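Local coordinates for uncharacterized protein (PDB 5IFF) that acts as a restriction DNA glycosylase, probably excising adenine bases from its recognition sequence, and binds double-stranded DNA as a tetramer, at residues G10-R15 with R77-H82. The protein carries 2 engineered substitutions. Sequence-based numbering, arbitrary orientation.
Sequences GKIVVR and RLAHEH
Ile12 lays the CG1-CD1 arm of its side chain on the helix, against Leu78 CB, Ala79 CB and the backbone N of Ala79. Chi1 (-62°) sets CG1 anti to the carbonyl carbon, and chi2 (-45°) then turns CD1 to rest 3.7 Å from Leu78 CB, whose methylene offers it an apolar surface, and 3.7 Å from Ala79 N. One atom further back, Ile12 CG1 packs against Ala79 CB at 3.9 Å. A beta-branched residue suits a strand, and its longer arm spans the gap; the small methyl of Ala79 lets the strand come close, with Ile12 CA 6.4 Å from Ala79 CA. Ile84, just beyond the helix, touches both Ile12 and Ala79.

No hydrogen bond joins the two segments; a polar interaction within 77-82 finishes the helix. His82, the first residue to leave helical geometry, donates its ND1-H to Leu78 O at 3.2 Å (N-H...O 149°), with the oxygen near the ring plane. Its backbone N reaches the same oxygen from the opposite face of the carbonyl plane. The ring of His82 also stacks with Phe7.

The arrangement is apolar helix-on-sheet packing, joining the C-terminal end of helix 72-81 to the middle strand of a three-stranded antiparallel sheet.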
ATOM      1  N   GLY A  10      25.399 -17.606 -26.739  1.00 53.69           N
ATOM      2  CA  GLY A  10      24.640 -18.784 -27.125  1.00 50.98           C
ATOM      3  C   GLY A  10      23.605 -19.286 -26.138  1.00 47.69           C
ATOM      4  O   GLY A  10      23.038 -20.358 -26.339  1.00 47.23           O
ATOM      5  N   LYS A  11      23.331 -18.535 -25.065  1.00 45.52           N
ATOM      6  CA  LYS A  11      22.405 -18.993 -24.017  1.00 41.10           C
ATOM      7  C   LYS A  11      21.445 -17.891 -23.609  1.00 37.97           C
ATOM      8  O   LYS A  11      21.781 -16.712 -23.679  1.00 38.21           O
ATOM      9  CB  LYS A  11      23.152 -19.438 -22.732  1.00 36.57           C
ATOM     10  CG  LYS A  11      24.292 -20.399 -23.011  1.00 40.49           C
ATOM     11  CD  LYS A  11      24.960 -20.834 -21.709  1.00 42.26           C
ATOM     12  CE  LYS A  11      26.218 -21.710 -22.073  1.00 43.09           C
ATOM     13  NZ  LYS A  11      27.212 -21.687 -20.948  1.00 51.89           N
ATOM     14  N   ILE A  12      20.269 -18.284 -23.150  1.00 34.62           N
ATOM     15  CA  ILE A  12      19.376 -17.301 -22.530  1.00 35.03           C
ATOM     16  C   ILE A  12      19.845 -17.176 -21.071  1.00 34.95           C
ATOM     17  O   ILE A  12      20.018 -18.186 -20.395  1.00 34.87           O
ATOM     18  CB  ILE A  12      17.909 -17.729 -22.590  1.00 35.71           C
ATOM     19  CG1 ILE A  12      17.448 -17.870 -24.056  1.00 36.53           C
ATOM     20  CG2 ILE A  12      17.005 -16.767 -21.771  1.00 36.57           C
ATOM     21  CD1 ILE A  12      17.896 -16.717 -24.942  1.00 34.67           C
ATOM     22  N   VAL A  13      20.078 -15.949 -20.613  1.00 35.94           N
ATOM     23  CA  VAL A  13      20.579 -15.736 -19.250  1.00 33.93           C
ATOM     24  C   VAL A  13      19.597 -14.842 -18.480  1.00 35.34           C
ATOM     25  O   VAL A  13      18.967 -13.938 -19.081  1.00 36.36           O
ATOM     26  CB  VAL A  13      21.976 -15.103 -19.303  1.00 35.94           C
ATOM     27  CG1 VAL A  13      22.435 -14.726 -17.891  1.00 40.42           C
ATOM     28  CG2 VAL A  13      22.992 -16.064 -19.969  1.00 40.28           C
ATOM     29  N   VAL A  14      19.367 -15.139 -17.206  1.00 30.39           N
ATOM     30  CA  VAL A  14      18.521 -14.260 -16.381  1.00 31.79           C
ATOM     31  C   VAL A  14      19.295 -13.783 -15.180  1.00 35.37           C
ATOM     32  O   VAL A  14      19.981 -14.587 -14.504  1.00 36.64           O
ATOM     33  CB  VAL A  14      17.249 -14.958 -15.930  1.00 35.36           C
ATOM     34  CG1 VAL A  14      16.327 -13.967 -15.173  1.00 33.36           C
ATOM     35  CG2 VAL A  14      16.492 -15.438 -17.150  1.00 38.59           C
ATOM     36  N   ARG A  15      19.237 -12.485 -14.915  1.00 33.71           N
ATOM     37  CA  ARG A  15      19.889 -11.997 -13.696  1.00 34.56           C
ATOM     38  C   ARG A  15      18.802 -11.719 -12.638  1.00 36.09           C
ATOM     39  O   ARG A  15      17.764 -11.079 -12.928  1.00 31.35           O
ATOM     40  CB  ARG A  15      20.740 -10.773 -14.001  1.00 35.73           C
ATOM     41  CG  ARG A  15      21.949 -11.118 -14.858  1.00 37.15           C
ATOM     42  CD  ARG A  15      22.841  -9.941 -15.125  1.00 42.39           C
ATOM     43  NE  ARG A  15      24.180 -10.328 -15.610  1.00 44.12           N
ATOM     44  CZ  ARG A  15      24.440 -10.779 -16.829  1.00 45.89           C
ATOM     45  NH1 ARG A  15      23.462 -10.909 -17.719  1.00 44.06           N
ATOM     46  NH2 ARG A  15      25.683 -11.093 -17.168  1.00 48.12           N
ATOM     47  N   ARG A  77      10.914 -15.877 -26.676  1.00 33.94           N
ATOM     48  CA  ARG A  77      11.058 -15.204 -27.969  1.00 37.57           C
ATOM     49  C   ARG A  77      12.564 -15.129 -28.296  1.00 37.66           C
ATOM     50  O   ARG A  77      12.980 -15.367 -29.440  1.00 36.65           O
ATOM     51  CB  ARG A  77      10.407 -13.815 -27.978  1.00 41.47           C
ATOM     52  CG  ARG A  77      10.478 -13.150 -29.362  1.00 52.17           C
ATOM     53  CD  ARG A  77       9.806 -11.781 -29.413  1.00 57.22           C
ATOM     54  NE  ARG A  77       8.344 -11.840 -29.311  1.00 56.69           N
ATOM     55  CZ  ARG A  77       7.680 -11.554 -28.198  1.00 54.71           C
ATOM     56  NH1 ARG A  77       6.364 -11.608 -28.174  1.00 50.76           N
ATOM     57  NH2 ARG A  77       8.354 -11.208 -27.107  1.00 52.76           N
ATOM     58  N   LEU A  78      13.391 -14.807 -27.300  1.00 35.36           N
ATOM     59  CA  LEU A  78      14.853 -14.746 -27.540  1.00 37.25           C
ATOM     60  C   LEU A  78      15.392 -16.139 -27.856  1.00 35.19           C
ATOM     61  O   LEU A  78      16.226 -16.281 -28.759  1.00 37.82           O
ATOM     62  CB  LEU A  78      15.614 -14.173 -26.331  1.00 38.09           C
ATOM     63  CG  LEU A  78      15.553 -12.665 -26.094  1.00 41.80           C
ATOM     64  CD1 LEU A  78      16.338 -12.339 -24.800  1.00 44.30           C
ATOM     65  CD2 LEU A  78      16.037 -11.851 -27.318  1.00 45.58           C
ATOM     66  N   ALA A  79      14.904 -17.160 -27.134  1.00 32.63           N
ATOM     67  CA  ALA A  79      15.377 -18.533 -27.398  1.00 34.37           C
ATOM     68  C   ALA A  79      15.052 -18.980 -28.833  1.00 36.41           C
ATOM     69  O   ALA A  79      15.839 -19.652 -29.516  1.00 39.15           O
ATOM     70  CB  ALA A  79      14.755 -19.500 -26.389  1.00 31.45           C
ATOM     71  N   HIS A  80      13.842 -18.656 -29.276  1.00 35.70           N
ATOM     72  CA  HIS A  80      13.467 -19.033 -30.640  1.00 35.48           C
ATOM     73  C   HIS A  80      14.196 -18.194 -31.683  1.00 36.91           C
ATOM     74  O   HIS A  80      14.691 -18.734 -32.678  1.00 38.94           O
ATOM     75  CB  HIS A  80      11.939 -18.927 -30.816  1.00 33.77           C
ATOM     76  CG  HIS A  80      11.494 -19.326 -32.177  1.00 38.72           C
ATOM     77  ND1 HIS A  80      11.701 -20.593 -32.694  1.00 41.64           N
ATOM     78  CD2 HIS A  80      10.949 -18.595 -33.186  1.00 42.13           C
ATOM     79  CE1 HIS A  80      11.243 -20.640 -33.938  1.00 45.56           C
ATOM     80  NE2 HIS A  80      10.785 -19.437 -34.252  1.00 45.22           N
ATOM     81  N   GLU A  81      14.329 -16.884 -31.464  1.00 39.37           N
ATOM     82  CA  GLU A  81      15.119 -16.056 -32.382  1.00 45.57           C
ATOM     83  C   GLU A  81      16.510 -16.671 -32.659  1.00 45.13           C
ATOM     84  O   GLU A  81      17.008 -16.613 -33.782  1.00 43.30           O
ATOM     85  CB  GLU A  81      15.326 -14.646 -31.842  1.00 53.21           C
ATOM     86  CG  GLU A  81      14.103 -13.761 -31.723  1.00 62.87           C
ATOM     87  CD  GLU A  81      14.452 -12.407 -31.094  1.00 73.03           C
ATOM     88  OE1 GLU A  81      15.596 -11.910 -31.328  1.00 77.56           O
ATOM     89  OE2 GLU A  81      13.592 -11.858 -30.362  1.00 73.68           O
ATOM     90  N   HIS A  82      17.119 -17.258 -31.635  1.00 41.74           N
ATOM     91  CA  HIS A  82      18.511 -17.676 -31.691  1.00 46.77           C
ATOM     92  C   HIS A  82      18.662 -19.174 -31.869  1.00 47.59           C
ATOM     93  O   HIS A  82      19.742 -19.686 -31.698  1.00 49.09           O
ATOM     94  CB  HIS A  82      19.272 -17.198 -30.413  1.00 45.86           C
ATOM     95  CG  HIS A  82      19.579 -15.740 -30.466  1.00 50.48           C
ATOM     96  ND1 HIS A  82      18.795 -14.791 -29.846  1.00 51.92           N
ATOM     97  CD2 HIS A  82      20.460 -15.052 -31.226  1.00 55.40           C
ATOM     98  CE1 HIS A  82      19.236 -13.584 -30.157  1.00 54.70           C
ATOM     99  NE2 HIS A  82      20.242 -13.719 -31.000  1.00 58.52           N
TER